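Polyketide biosynthesis cytochrome P450 PksS (Bacillus subtilis, PDB 4YZR) is a haem-containing cytochrome P450 monooxygenase that acts on dihydrobacillaene in the biosynthesis of the polyketide antibiotic bacillaene. Local coordinates at residues Y196-I201 with L226-L231; A55-N60 with I313-G318; G253-L258 with R394-L399. All blocks are in the same frame, centred on the assembly; numbering follows the deposited sequence.

Overall arrangement
From the N terminus, the chain first enters contact 2 through residues 55-60, at the end of helix 50-58, and returns to it at residues 313-318, more than 250 residues later. Contact 2 packs helix 50-58 on the sheet formed by strands 30-35, 42-47 and 312-315. Nested in that loop is contact 1, where helix 183-206 meets the start of helix 228-259 after a short excursion through helix 212-218. Contact 3 joins the C-terminal part of helix 228-259 to the irregular chain before strand 400-402; it opens before contact 2 has closed and residues 394-399 complete it, so contacts 2 and 3 cross. Contacts 1 and 3 share this helix, on opposite sides of the chain's centre.

Contact 1 of 3, residues Y196-I201 with L226-L231; sequences YIAKLI and LSEKEL
Ile201 and Leu231 form the apolar part of this contact. CD1 of Ile201 rests on Leu231 CB at 3.9 Å, while the other branch of the isoleucine, CG2, meets Leu231 CD1 at 4.0 Å, so both arms of Ile201 are occupied by one leucine. The two side chains run obliquely to each other. The same CG2 also lies 3.8 Å from Glu228 OE1, and Glu228 OE2 is 3.9 Å from Ala198 CB: the carboxylate covers the small alanine and the isoleucine branch with one oxygen each. It gets there because CG of Glu228 is anti to the backbone N (chi1 -175°) and the chain then bends sharply at chi2 (88°), swinging the carboxylate toward helix 183-206.

No direct hydrogen bond joins the segments; a water bridges them instead. It donates to the carbonyl O of Ala198 at 2.8 Å and to Glu228 OE2 at 2.5 Å, an unusually short and doubtful value. Glu228 OE1 forms a salt bridge with Arg205, one turn beyond Ile201, and OE2 takes a weak hydrogen bond from Tyr232, so Arg205 holds the group from helix 183-206 and Tyr232, weakly, from its own helix.

Behind these residues, the helix start is fixed by a capping box. Ser227 OG, at the N-cap, accepts from Glu230 N at 3.1 Å, and Ser227 N returns a nearly straight bond to Glu230 OE2 at 3.0 Å, approaching on the anti side of the carboxylate. Glu230 also reaches Arg101 by a salt bridge.

In the P450 fold these two helices correspond to G and I. Helix 212-218 closes the apolar side through Ile213 against Ile201 and Leu216 against Leu231, while Tyr232, the residue after Leu231, lies against both Ala198 and Ile201.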
ATOM      1  N   TYR A 196       8.638  -1.172  22.054  1.00 16.91           N
ATOM      2  CA  TYR A 196       8.621  -2.550  21.858  1.00 17.66           C
ATOM      3  C   TYR A 196       9.750  -2.957  20.867  1.00 15.95           C
ATOM      4  O   TYR A 196      10.479  -3.918  21.068  1.00 16.42           O
ATOM      5  CB  TYR A 196       7.209  -3.013  21.350  1.00 15.09           C
ATOM      6  CG  TYR A 196       7.136  -4.410  21.024  1.00 16.22           C
ATOM      7  CD1 TYR A 196       7.040  -5.425  21.980  1.00 15.49           C
ATOM      8  CD2 TYR A 196       7.097  -4.823  19.687  1.00 16.82           C
ATOM      9  CE1 TYR A 196       6.999  -6.757  21.584  1.00 15.99           C
ATOM     10  CE2 TYR A 196       7.010  -6.094  19.311  1.00 16.21           C
ATOM     11  CZ  TYR A 196       6.989  -7.138  20.254  1.00 14.89           C
ATOM     12  OH  TYR A 196       6.954  -8.484  19.920  1.00 17.25           O
ATOM     13  N   ILE A 197       9.806  -2.261  19.729  1.00 15.37           N
ATOM     14  CA  ILE A 197      10.834  -2.648  18.783  1.00 14.65           C
ATOM     15  C   ILE A 197      12.239  -2.344  19.261  1.00 15.64           C
ATOM     16  O   ILE A 197      13.123  -3.081  18.944  1.00 16.82           O
ATOM     17  CB  ILE A 197      10.540  -2.089  17.374  1.00 17.34           C
ATOM     18  CG1 ILE A 197      10.570  -0.664  17.300  1.00 18.34           C
ATOM     19  CG2 ILE A 197       9.248  -2.713  16.740  1.00 18.08           C
ATOM     20  CD1 ILE A 197      10.690  -0.088  15.848  1.00 20.81           C
ATOM     21  N   ALA A 198      12.358  -1.348  20.119  1.00 17.02           N
ATOM     22  CA  ALA A 198      13.706  -1.057  20.691  1.00 19.30           C
ATOM     23  C   ALA A 198      14.195  -2.226  21.518  1.00 20.42           C
ATOM     24  O   ALA A 198      15.350  -2.573  21.475  1.00 22.37           O
ATOM     25  CB  ALA A 198      13.685   0.199  21.532  1.00 19.97           C
ATOM     26  N   LYS A 199      13.319  -2.876  22.276  1.00 19.98           N
ATOM     27  CA  LYS A 199      13.715  -4.095  23.004  1.00 22.48           C
ATOM     28  C   LYS A 199      14.132  -5.222  22.087  1.00 20.78           C
ATOM     29  O   LYS A 199      15.136  -5.887  22.236  1.00 21.06           O
ATOM     30  CB  LYS A 199      12.622  -4.569  23.931  1.00 27.33           C
ATOM     31  CG  LYS A 199      12.973  -5.885  24.654  1.00 31.93           C
ATOM     32  CD  LYS A 199      11.813  -6.410  25.487  1.00 38.73           C
ATOM     33  CE  LYS A 199      11.975  -7.891  25.862  1.00 44.13           C
ATOM     34  NZ  LYS A 199      13.356  -8.303  26.270  1.00 43.42           N
ATOM     35  N   LEU A 200      13.369  -5.438  20.979  1.00 20.49           N
ATOM     36  CA  LEU A 200      13.758  -6.492  20.042  1.00 18.60           C
ATOM     37  C   LEU A 200      15.099  -6.139  19.419  1.00 17.26           C
ATOM     38  O   LEU A 200      15.905  -7.017  19.196  1.00 19.07           O
ATOM     39  CB  LEU A 200      12.701  -6.622  18.913  1.00 16.84           C
ATOM     40  CG  LEU A 200      11.334  -7.044  19.402  1.00 20.13           C
ATOM     41  CD1 LEU A 200      10.406  -7.337  18.204  1.00 18.82           C
ATOM     42  CD2 LEU A 200      11.317  -8.216  20.346  1.00 20.67           C
ATOM     43  N   ILE A 201      15.328  -4.883  19.067  1.00 17.52           N
ATOM     44  CA  ILE A 201      16.567  -4.466  18.424  1.00 18.17           C
ATOM     45  C   ILE A 201      17.737  -4.731  19.402  1.00 21.30           C
ATOM     46  O   ILE A 201      18.743  -5.327  19.039  1.00 19.93           O
ATOM     47  CB  ILE A 201      16.517  -3.003  18.094  1.00 17.57           C
ATOM     48  CG1 ILE A 201      15.647  -2.742  16.855  1.00 16.88           C
ATOM     49  CG2 ILE A 201      17.926  -2.419  17.822  1.00 18.56           C
ATOM     50  CD1 ILE A 201      15.192  -1.391  16.691  1.00 16.75           C
ATOM     51  N   LEU A 226      22.567   1.274   9.845  1.00 16.63           N
ATOM     52  CA  LEU A 226      21.470   2.056  10.392  1.00 17.68           C
ATOM     53  C   LEU A 226      21.612   2.410  11.850  1.00 17.75           C
ATOM     54  O   LEU A 226      21.936   1.544  12.685  1.00 18.91           O
ATOM     55  CB  LEU A 226      20.155   1.282  10.184  1.00 15.13           C
ATOM     56  CG  LEU A 226      19.811   1.002   8.743  1.00 16.11           C
ATOM     57  CD1 LEU A 226      18.734  -0.046   8.696  1.00 16.41           C
ATOM     58  CD2 LEU A 226      19.256   2.184   8.022  1.00 18.46           C
ATOM     59  N   SER A 227      21.390   3.650  12.201  1.00 17.57           N
ATOM     60  CA  SER A 227      21.402   4.043  13.548  1.00 18.56           C
ATOM     61  C   SER A 227      20.137   3.549  14.257  1.00 20.06           C
ATOM     62  O   SER A 227      19.179   3.056  13.569  1.00 16.75           O
ATOM     63  CB  SER A 227      21.362   5.546  13.617  1.00 19.06           C
ATOM     64  OG  SER A 227      20.137   6.099  13.236  1.00 20.80           O
ATOM     65  N   GLU A 228      20.100   3.649  15.586  1.00 19.98           N
ATOM     66  CA  GLU A 228      18.914   3.238  16.335  1.00 22.32           C
ATOM     67  C   GLU A 228      17.672   3.946  15.763  1.00 19.59           C
ATOM     68  O   GLU A 228      16.666   3.269  15.452  1.00 17.23           O
ATOM     69  CB  GLU A 228      19.102   3.517  17.860  1.00 25.33           C
ATOM     70  CG  GLU A 228      17.979   3.031  18.726  1.00 28.52           C
ATOM     71  CD  GLU A 228      18.121   1.590  19.193  1.00 31.24           C
ATOM     72  OE1 GLU A 228      19.220   0.933  18.984  1.00 34.08           O
ATOM     73  OE2 GLU A 228      17.128   1.102  19.846  1.00 35.07           O
ATOM     74  N   LYS A 229      17.666   5.257  15.613  1.00 18.25           N
ATOM     75  CA  LYS A 229      16.510   6.009  15.129  1.00 17.40           C
ATOM     76  C   LYS A 229      16.137   5.609  13.684  1.00 16.35           C
ATOM     77  O   LYS A 229      14.934   5.545  13.319  1.00 17.05           O
ATOM     78  CB  LYS A 229      16.761   7.516  15.158  1.00 20.78           C
ATOM     79  CG  LYS A 229      15.596   8.327  14.713  1.00 25.27           C
ATOM     80  CD  LYS A 229      15.756   9.793  15.068  1.00 30.12           C
ATOM     81  CE  LYS A 229      14.894  10.569  14.099  1.00 32.87           C
ATOM     82  NZ  LYS A 229      15.136  12.031  14.274  1.00 33.95           N
ATOM     83  N   GLU A 230      17.175   5.351  12.848  1.00 15.53           N
ATOM     84  CA  GLU A 230      16.962   4.916  11.457  1.00 15.47           C
ATOM     85  C   GLU A 230      16.276   3.537  11.473  1.00 14.65           C
ATOM     86  O   GLU A 230      15.399   3.285  10.621  1.00 14.35           O
ATOM     87  CB  GLU A 230      18.240   4.853  10.668  1.00 14.96           C
ATOM     88  CG  GLU A 230      18.762   6.232  10.368  1.00 17.32           C
ATOM     89  CD  GLU A 230      20.067   6.315   9.682  1.00 19.08           C
ATOM     90  OE1 GLU A 230      20.246   7.298   8.858  1.00 19.37           O
ATOM     91  OE2 GLU A 230      20.885   5.397   9.853  1.00 19.85           O
ATOM     92  N   LEU A 231      16.611   2.663  12.411  1.00 13.49           N
ATOM     93  CA  LEU A 231      15.912   1.390  12.545  1.00 13.17           C
ATOM     94  C   LEU A 231      14.471   1.622  12.934  1.00 13.57           C
ATOM     95  O   LEU A 231      13.568   0.941  12.350  1.00 13.58           O
ATOM     96  CB  LEU A 231      16.609   0.542  13.581  1.00 14.48           C
ATOM     97  CG  LEU A 231      17.913  -0.026  13.203  1.00 17.42           C
ATOM     98  CD1 LEU A 231      18.739  -0.489  14.423  1.00 17.76           C
ATOM     99  CD2 LEU A 231      17.843  -1.155  12.187  1.00 17.55           C
TER
HETATM  100  O   HOH W   1      17.469  -0.811  21.461  1.00 33.17           O

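Contact 2 of 3, residues A55-N60 with I313-G318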
ATOM      1  N   ALA A  55       5.674  12.643 -15.435  1.00 11.66           N
ATOM      2  CA  ALA A  55       6.567  13.831 -15.434  1.00 12.43           C
ATOM      3  C   ALA A  55       6.829  14.273 -14.007  1.00 13.52           C
ATOM      4  O   ALA A  55       7.981  14.514 -13.558  1.00 14.26           O
ATOM      5  CB  ALA A  55       5.931  14.950 -16.194  1.00 12.57           C
ATOM      6  N   PHE A  56       5.820  14.369 -13.151  1.00 12.54           N
ATOM      7  CA  PHE A  56       6.012  14.777 -11.757  1.00 12.60           C
ATOM      8  C   PHE A  56       6.731  13.782 -10.933  1.00 13.24           C
ATOM      9  O   PHE A  56       7.464  14.178  -9.991  1.00 16.00           O
ATOM     10  CB  PHE A  56       4.683  15.173 -11.106  1.00 12.62           C
ATOM     11  CG  PHE A  56       4.232  16.555 -11.486  1.00 12.46           C
ATOM     12  CD1 PHE A  56       3.459  16.778 -12.607  1.00 13.90           C
ATOM     13  CD2 PHE A  56       4.600  17.657 -10.687  1.00 14.53           C
ATOM     14  CE1 PHE A  56       3.067  18.073 -12.964  1.00 15.92           C
ATOM     15  CE2 PHE A  56       4.145  18.923 -11.036  1.00 15.42           C
ATOM     16  CZ  PHE A  56       3.441  19.105 -12.196  1.00 14.81           C
ATOM     17  N   LEU A  57       6.662  12.495 -11.229  1.00 11.81           N
ATOM     18  CA  LEU A  57       7.441  11.471 -10.505  1.00 12.79           C
ATOM     19  C   LEU A  57       8.914  11.520 -10.795  1.00 16.03           C
ATOM     20  O   LEU A  57       9.693  11.058  -9.965  1.00 21.87           O
ATOM     21  CB  LEU A  57       6.788  10.089 -10.768  1.00 12.26           C
ATOM     22  CG  LEU A  57       5.454   9.860 -10.124  1.00 12.85           C
ATOM     23  CD1 LEU A  57       4.764   8.621 -10.653  1.00 14.56           C
ATOM     24  CD2 LEU A  57       5.622   9.740  -8.618  1.00 14.19           C
ATOM     25  N   LYS A  58       9.278  12.077 -11.910  1.00 13.46           N
ATOM     26  CA  LYS A  58      10.690  12.192 -12.333  1.00 15.70           C
ATOM     27  C   LYS A  58      11.239  13.571 -12.107  1.00 16.77           C
ATOM     28  O   LYS A  58      12.433  13.784 -12.387  1.00 18.58           O
ATOM     29  CB  LYS A  58      10.721  11.891 -13.874  1.00 17.44           C
ATOM     30  CG  LYS A  58      10.386  10.427 -14.111  1.00 21.28           C
ATOM     31  CD  LYS A  58      10.774  10.075 -15.539  1.00 29.39           C
ATOM     32  CE  LYS A  58       9.623   9.884 -16.461  1.00 36.50           C
ATOM     33  NZ  LYS A  58       9.938   8.673 -17.275  1.00 40.90           N
ATOM     34  N   ASP A  59      10.458  14.538 -11.713  1.00 15.04           N
ATOM     35  CA  ASP A  59      10.863  15.949 -11.768  1.00 14.14           C
ATOM     36  C   ASP A  59      11.645  16.242 -10.481  1.00 14.63           C
ATOM     37  O   ASP A  59      11.174  16.165  -9.375  1.00 13.81           O
ATOM     38  CB  ASP A  59       9.576  16.772 -11.798  1.00 16.03           C
ATOM     39  CG  ASP A  59       9.799  18.218 -12.029  1.00 19.09           C
ATOM     40  OD1 ASP A  59      10.908  18.768 -11.694  1.00 18.70           O
ATOM     41  OD2 ASP A  59       8.855  18.965 -12.374  1.00 21.64           O
ATOM     42  N   ASN A  60      12.927  16.663 -10.632  1.00 13.29           N
ATOM     43  CA  ASN A  60      13.751  16.990  -9.474  1.00 14.45           C
ATOM     44  C   ASN A  60      13.379  18.342  -8.787  1.00 12.52           C
ATOM     45  O   ASN A  60      13.974  18.574  -7.770  1.00 12.59           O
ATOM     46  CB  ASN A  60      15.264  16.922  -9.813  1.00 14.70           C
ATOM     47  CG  ASN A  60      15.687  18.060 -10.694  1.00 15.07           C
ATOM     48  OD1 ASN A  60      14.993  19.020 -11.024  1.00 16.50           O
ATOM     49  ND2 ASN A  60      16.970  17.971 -11.086  1.00 18.78           N
ATOM     50  N   ILE A 313       1.910  18.199  -4.269  1.00 11.36           N
ATOM     51  CA  ILE A 313       1.526  17.497  -5.449  1.00 11.63           C
ATOM     52  C   ILE A 313       0.824  16.177  -5.108  1.00 10.97           C
ATOM     53  O   ILE A 313       1.424  15.380  -4.352  1.00 11.84           O
ATOM     54  CB  ILE A 313       2.735  17.207  -6.331  1.00 11.45           C
ATOM     55  CG1 ILE A 313       3.604  18.478  -6.603  1.00 12.82           C
ATOM     56  CG2 ILE A 313       2.354  16.531  -7.577  1.00 13.11           C
ATOM     57  CD1 ILE A 313       2.821  19.521  -7.383  1.00 15.99           C
ATOM     58  N   PHE A 314      -0.351  15.999  -5.660  1.00  9.43           N
ATOM     59  CA  PHE A 314      -1.118  14.769  -5.456  1.00 10.01           C
ATOM     60  C   PHE A 314      -1.076  14.037  -6.755  1.00 10.11           C
ATOM     61  O   PHE A 314      -1.574  14.457  -7.799  1.00 11.03           O
ATOM     62  CB  PHE A 314      -2.574  15.092  -5.078  1.00 11.04           C
ATOM     63  CG  PHE A 314      -2.810  15.446  -3.635  1.00 11.99           C
ATOM     64  CD1 PHE A 314      -2.162  16.520  -3.044  1.00 12.89           C
ATOM     65  CD2 PHE A 314      -3.718  14.684  -2.880  1.00 13.35           C
ATOM     66  CE1 PHE A 314      -2.373  16.834  -1.739  1.00 15.43           C
ATOM     67  CE2 PHE A 314      -3.850  14.970  -1.528  1.00 14.94           C
ATOM     68  CZ  PHE A 314      -3.221  16.067  -0.965  1.00 15.81           C
ATOM     69  N   ILE A 315      -0.546  12.806  -6.754  1.00 10.20           N
ATOM     70  CA  ILE A 315      -0.413  11.944  -7.862  1.00  9.96           C
ATOM     71  C   ILE A 315      -1.610  11.004  -7.904  1.00 10.32           C
ATOM     72  O   ILE A 315      -1.783  10.158  -6.998  1.00 10.08           O
ATOM     73  CB  ILE A 315       0.880  11.142  -7.834  1.00 10.59           C
ATOM     74  CG1 ILE A 315       2.112  12.022  -7.745  1.00 12.17           C
ATOM     75  CG2 ILE A 315       0.985  10.133  -8.946  1.00 10.84           C
ATOM     76  CD1 ILE A 315       2.412  12.848  -8.981  1.00 13.87           C
ATOM     77  N   GLY A 316      -2.496  11.125  -8.876  1.00  9.75           N
ATOM     78  CA  GLY A 316      -3.698  10.372  -9.026  1.00  9.12           C
ATOM     79  C   GLY A 316      -3.471   9.034  -9.629  1.00  9.22           C
ATOM     80  O   GLY A 316      -3.861   8.773 -10.767  1.00 10.46           O
ATOM     81  N   ILE A 317      -2.870   8.134  -8.883  1.00  8.64           N
ATOM     82  CA  ILE A 317      -2.641   6.749  -9.351  1.00  8.49           C
ATOM     83  C   ILE A 317      -3.864   6.136  -9.964  1.00  9.43           C
ATOM     84  O   ILE A 317      -3.805   5.505 -11.039  1.00  9.88           O
ATOM     85  CB  ILE A 317      -2.087   5.897  -8.178  1.00  8.35           C
ATOM     86  CG1 ILE A 317      -0.726   6.331  -7.757  1.00  8.92           C
ATOM     87  CG2 ILE A 317      -2.044   4.436  -8.570  1.00  8.71           C
ATOM     88  CD1 ILE A 317      -0.124   5.597  -6.545  1.00 10.26           C
ATOM     89  N   GLY A 318      -5.011   6.220  -9.280  1.00  9.11           N
ATOM     90  CA  GLY A 318      -6.173   5.507  -9.720  1.00  9.34           C
ATOM     91  C   GLY A 318      -6.609   5.881 -11.167  1.00 10.38           C
ATOM     92  O   GLY A 318      -6.994   5.003 -11.918  1.00 12.70           O
TER
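Phe56 and Ile315 bring the two backbones closest, their CA atoms 8.0 Å apart, where the last part of helix 50-58 lies over strand 312-315 just before the chain turns at Gly316. Strand alternation puts Ile313 and Ile315 on the face turned to the helix, and Phe314 on the other. No hydrogen bond crosses, so side chains alone make the join.

Phe56 divides its contacts between the two isoleucines. Its CB meets Ile315 CD1 at 3.9 Å, close to the root of the side chain, whereas the ring reaches Ile313 with CE2 3.9 Å from CD1 and CD2 4.0 Å from CG2. Both branches of Ile313 therefore meet the same CD2-CE2 bond of the ring, and the two side chains cross at about a right angle. In Ile313 the CG1 branch stands anti to the carbonyl carbon (chi1 -51°) and CD1 then folds back (chi2 -64°), which brings CD1 and CG2 to the ring together. Ile315 has nearly the same folded shape, which directs its CD1 to Phe56 CB. Leu57 adds a looser touch, CD2 to Ile315 CG1 at 4.3 Å. Farther out, Tyr302 meets the Phe56 ring with planes at about 55°, and Ile62 and Ile47 pack against both Phe56 and Ile313.

At the strand end, Gly316 is the centre of an inverse gamma turn, with a weak bond from Ile317 N to Ile315 O, and it also holds the N-cap position of helix 317-320.

The side chain of Leu57 is about 5 Å from the bound haem, and Arg294 lies against both Leu57 and Ile315. This is the packing of helix B on the β1 sheet of the P450 fold, whose strands here are 30-35, 42-47 and 312-315, close to the haem.

Contact 3 of 3, residues G253-L258 with R394-L399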
ATOM      1  N   GLY A 253      -8.946  -6.736  -4.449  1.00 11.18           N
ATOM      2  CA  GLY A 253      -8.761  -7.682  -5.578  1.00 11.20           C
ATOM      3  C   GLY A 253      -9.788  -8.775  -5.542  1.00 12.29           C
ATOM      4  O   GLY A 253     -10.297  -9.124  -6.617  1.00 12.59           O
ATOM      5  N   THR A 254     -10.102  -9.290  -4.341  1.00 10.17           N
ATOM      6  CA  THR A 254     -11.143 -10.322  -4.256  1.00  9.98           C
ATOM      7  C   THR A 254     -12.438  -9.714  -4.756  1.00 10.68           C
ATOM      8  O   THR A 254     -13.205 -10.324  -5.560  1.00 12.04           O
ATOM      9  CB  THR A 254     -11.275 -10.846  -2.841  1.00 10.83           C
ATOM     10  OG1 THR A 254     -10.090 -11.539  -2.505  1.00 12.56           O
ATOM     11  CG2 THR A 254     -12.412 -11.852  -2.710  1.00 13.33           C
ATOM     12  N   LEU A 255     -12.797  -8.535  -4.273  1.00 10.45           N
ATOM     13  CA  LEU A 255     -14.026  -7.875  -4.701  1.00 10.30           C
ATOM     14  C   LEU A 255     -14.056  -7.763  -6.248  1.00 11.17           C
ATOM     15  O   LEU A 255     -15.070  -8.073  -6.898  1.00 12.79           O
ATOM     16  CB  LEU A 255     -14.222  -6.512  -4.031  1.00 11.28           C
ATOM     17  CG  LEU A 255     -15.380  -5.674  -4.580  1.00 11.46           C
ATOM     18  CD1 LEU A 255     -16.723  -6.383  -4.373  1.00 11.99           C
ATOM     19  CD2 LEU A 255     -15.411  -4.295  -3.919  1.00 13.16           C
ATOM     20  N   ALA A 256     -12.960  -7.283  -6.837  1.00 10.88           N
ATOM     21  CA  ALA A 256     -12.941  -7.082  -8.292  1.00 12.28           C
ATOM     22  C   ALA A 256     -13.138  -8.433  -8.985  1.00 12.49           C
ATOM     23  O   ALA A 256     -13.895  -8.461  -9.997  1.00 14.06           O
ATOM     24  CB  ALA A 256     -11.654  -6.414  -8.724  1.00 13.19           C
ATOM     25  N   LEU A 257     -12.508  -9.493  -8.573  1.00 12.52           N
ATOM     26  CA  LEU A 257     -12.759 -10.807  -9.151  1.00 11.40           C
ATOM     27  C   LEU A 257     -14.200 -11.225  -8.985  1.00 15.12           C
ATOM     28  O   LEU A 257     -14.760 -11.687 -10.003  1.00 16.61           O
ATOM     29  CB  LEU A 257     -11.846 -11.836  -8.552  1.00 12.75           C
ATOM     30  CG  LEU A 257     -10.356 -11.725  -8.857  1.00 13.19           C
ATOM     31  CD1 LEU A 257      -9.517 -12.603  -7.943  1.00 13.98           C
ATOM     32  CD2 LEU A 257     -10.057 -12.008 -10.331  1.00 14.32           C
ATOM     33  N   LEU A 258     -14.843 -10.973  -7.863  1.00 12.58           N
ATOM     34  CA  LEU A 258     -16.242 -11.350  -7.634  1.00 14.01           C
ATOM     35  C   LEU A 258     -17.183 -10.492  -8.464  1.00 15.79           C
ATOM     36  O   LEU A 258     -18.330 -10.967  -8.676  1.00 19.06           O
ATOM     37  CB  LEU A 258     -16.563 -11.366  -6.147  1.00 14.94           C
ATOM     38  CG  LEU A 258     -15.737 -12.340  -5.318  1.00 15.02           C
ATOM     39  CD1 LEU A 258     -16.116 -12.171  -3.860  1.00 17.00           C
ATOM     40  CD2 LEU A 258     -15.912 -13.762  -5.807  1.00 17.84           C
ATOM     41  N   ARG A 394      -7.499   2.976  -0.498  1.00 10.46           N
ATOM     42  CA  ARG A 394      -8.842   2.564  -0.861  1.00  9.90           C
ATOM     43  C   ARG A 394      -9.047   1.158  -0.390  1.00 10.49           C
ATOM     44  O   ARG A 394      -8.559   0.218  -1.000  1.00 11.77           O
ATOM     45  CB  ARG A 394      -9.065   2.763  -2.321  1.00 10.55           C
ATOM     46  CG  ARG A 394     -10.453   2.490  -2.845  1.00 11.52           C
ATOM     47  CD  ARG A 394     -11.475   3.235  -2.080  1.00 11.42           C
ATOM     48  NE  ARG A 394     -12.773   3.105  -2.682  1.00 11.85           N
ATOM     49  CZ  ARG A 394     -13.866   3.758  -2.224  1.00 12.07           C
ATOM     50  NH1 ARG A 394     -13.747   4.584  -1.199  1.00 13.19           N
ATOM     51  NH2 ARG A 394     -15.004   3.591  -2.870  1.00 13.47           N
ATOM     52  N   GLY A 395      -9.775   0.990   0.697  1.00 10.47           N
ATOM     53  CA  GLY A 395      -9.900  -0.307   1.360  1.00 10.10           C
ATOM     54  C   GLY A 395     -11.283  -0.568   1.936  1.00 10.24           C
ATOM     55  O   GLY A 395     -11.931   0.341   2.423  1.00 10.95           O
ATOM     56  N   LEU A 396     -11.647  -1.830   1.924  1.00 10.86           N
ATOM     57  CA  LEU A 396     -12.966  -2.260   2.432  1.00 10.60           C
ATOM     58  C   LEU A 396     -12.985  -2.358   3.903  1.00 10.85           C
ATOM     59  O   LEU A 396     -12.054  -2.783   4.528  1.00 11.90           O
ATOM     60  CB  LEU A 396     -13.279  -3.618   1.804  1.00 10.51           C
ATOM     61  CG  LEU A 396     -13.576  -3.607   0.353  1.00 10.64           C
ATOM     62  CD1 LEU A 396     -13.319  -4.957  -0.314  1.00 12.00           C
ATOM     63  CD2 LEU A 396     -14.933  -3.053  -0.013  1.00 12.18           C
ATOM     64  N   GLU A 397     -14.145  -2.027   4.474  1.00 12.50           N
ATOM     65  CA  GLU A 397     -14.369  -2.344   5.881  1.00 14.34           C
ATOM     66  C   GLU A 397     -14.737  -3.807   6.116  1.00 13.10           C
ATOM     67  O   GLU A 397     -14.296  -4.379   7.076  1.00 15.50           O
ATOM     68  CB  GLU A 397     -15.533  -1.416   6.342  1.00 20.19           C
ATOM     69  CG  GLU A 397     -16.008  -1.371   7.768  1.00 28.29           C
ATOM     70  CD  GLU A 397     -17.137  -0.296   7.865  1.00 35.72           C
ATOM     71  OE1 GLU A 397     -18.361  -0.616   7.861  1.00 42.05           O
ATOM     72  OE2 GLU A 397     -16.815   0.928   7.834  1.00 44.21           O
ATOM     73  N   SER A 398     -15.509  -4.331   5.191  1.00 12.80           N
ATOM     74  CA  SER A 398     -15.952  -5.736   5.230  1.00 13.61           C
ATOM     75  C   SER A 398     -16.272  -6.145   3.850  1.00 12.10           C
ATOM     76  O   SER A 398     -16.485  -5.368   2.910  1.00 12.59           O
ATOM     77  CB  SER A 398     -17.184  -5.879   6.154  1.00 15.78           C
ATOM     78  OG  SER A 398     -18.205  -5.112   5.658  1.00 21.76           O
ATOM     79  N   LEU A 399     -16.328  -7.469   3.649  1.00 11.36           N
ATOM     80  CA  LEU A 399     -16.564  -8.066   2.348  1.00 12.80           C
ATOM     81  C   LEU A 399     -17.322  -9.404   2.514  1.00 12.87           C
ATOM     82  O   LEU A 399     -16.706 -10.462   2.505  1.00 12.48           O
ATOM     83  CB  LEU A 399     -15.310  -8.273   1.518  1.00 14.58           C
ATOM     84  CG  LEU A 399     -15.465  -8.832   0.106  1.00 15.57           C
ATOM     85  CD1 LEU A 399     -16.421  -8.065  -0.686  1.00 17.44           C
ATOM     86  CD2 LEU A 399     -14.126  -8.871  -0.652  1.00 16.02           C
TER
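The carbonyl O of Thr254, whose side chain leans on Leu399, accepts the helical hydrogen bond from Leu258 N at 2.9 Å, and Thr254 OG1 is itself hydrogen-bonded to Leu250 O one turn earlier. With the hydroxyl turned back along the helix, the methyl CG2 is left to face the partner segment. The helix is 228-259, the long I-helix through the middle of the cytochrome P450 fold, and the contact joins its C-terminal part to the irregular segment that leads into strand 400-402.

Four buried residues, three of them leucines, carry the packing. Leu255 is shared between two partners that come at it from different directions. Leu396 lies crosswise to it at about a right angle, Leu396 CD2 to Leu255 CD2 at 4.1 Å, and Leu396 CD1 to Leu255 CB at the same distance; Leu399 runs obliquely and brings CD1 to Leu255 CD1 at 4.1 Å. In both Leu255 and Leu399, CG is anti to the backbone N (chi1 172° and -177°), and the methyl groups beyond the two branch points make the contact.

Leu378 and Trp387 also pack on Leu255, and Ile141 and Met142 of helix 141-146 lie against Leu399. Asp140 OD1 accepts a hydrogen bond from Leu399 N, tying down the backbone at that residue. The CD2 methyl of Leu399 fits in beside the helix backbone, 4.0 Å from Thr254 CG2 and 3.9 Å from Leu255 N.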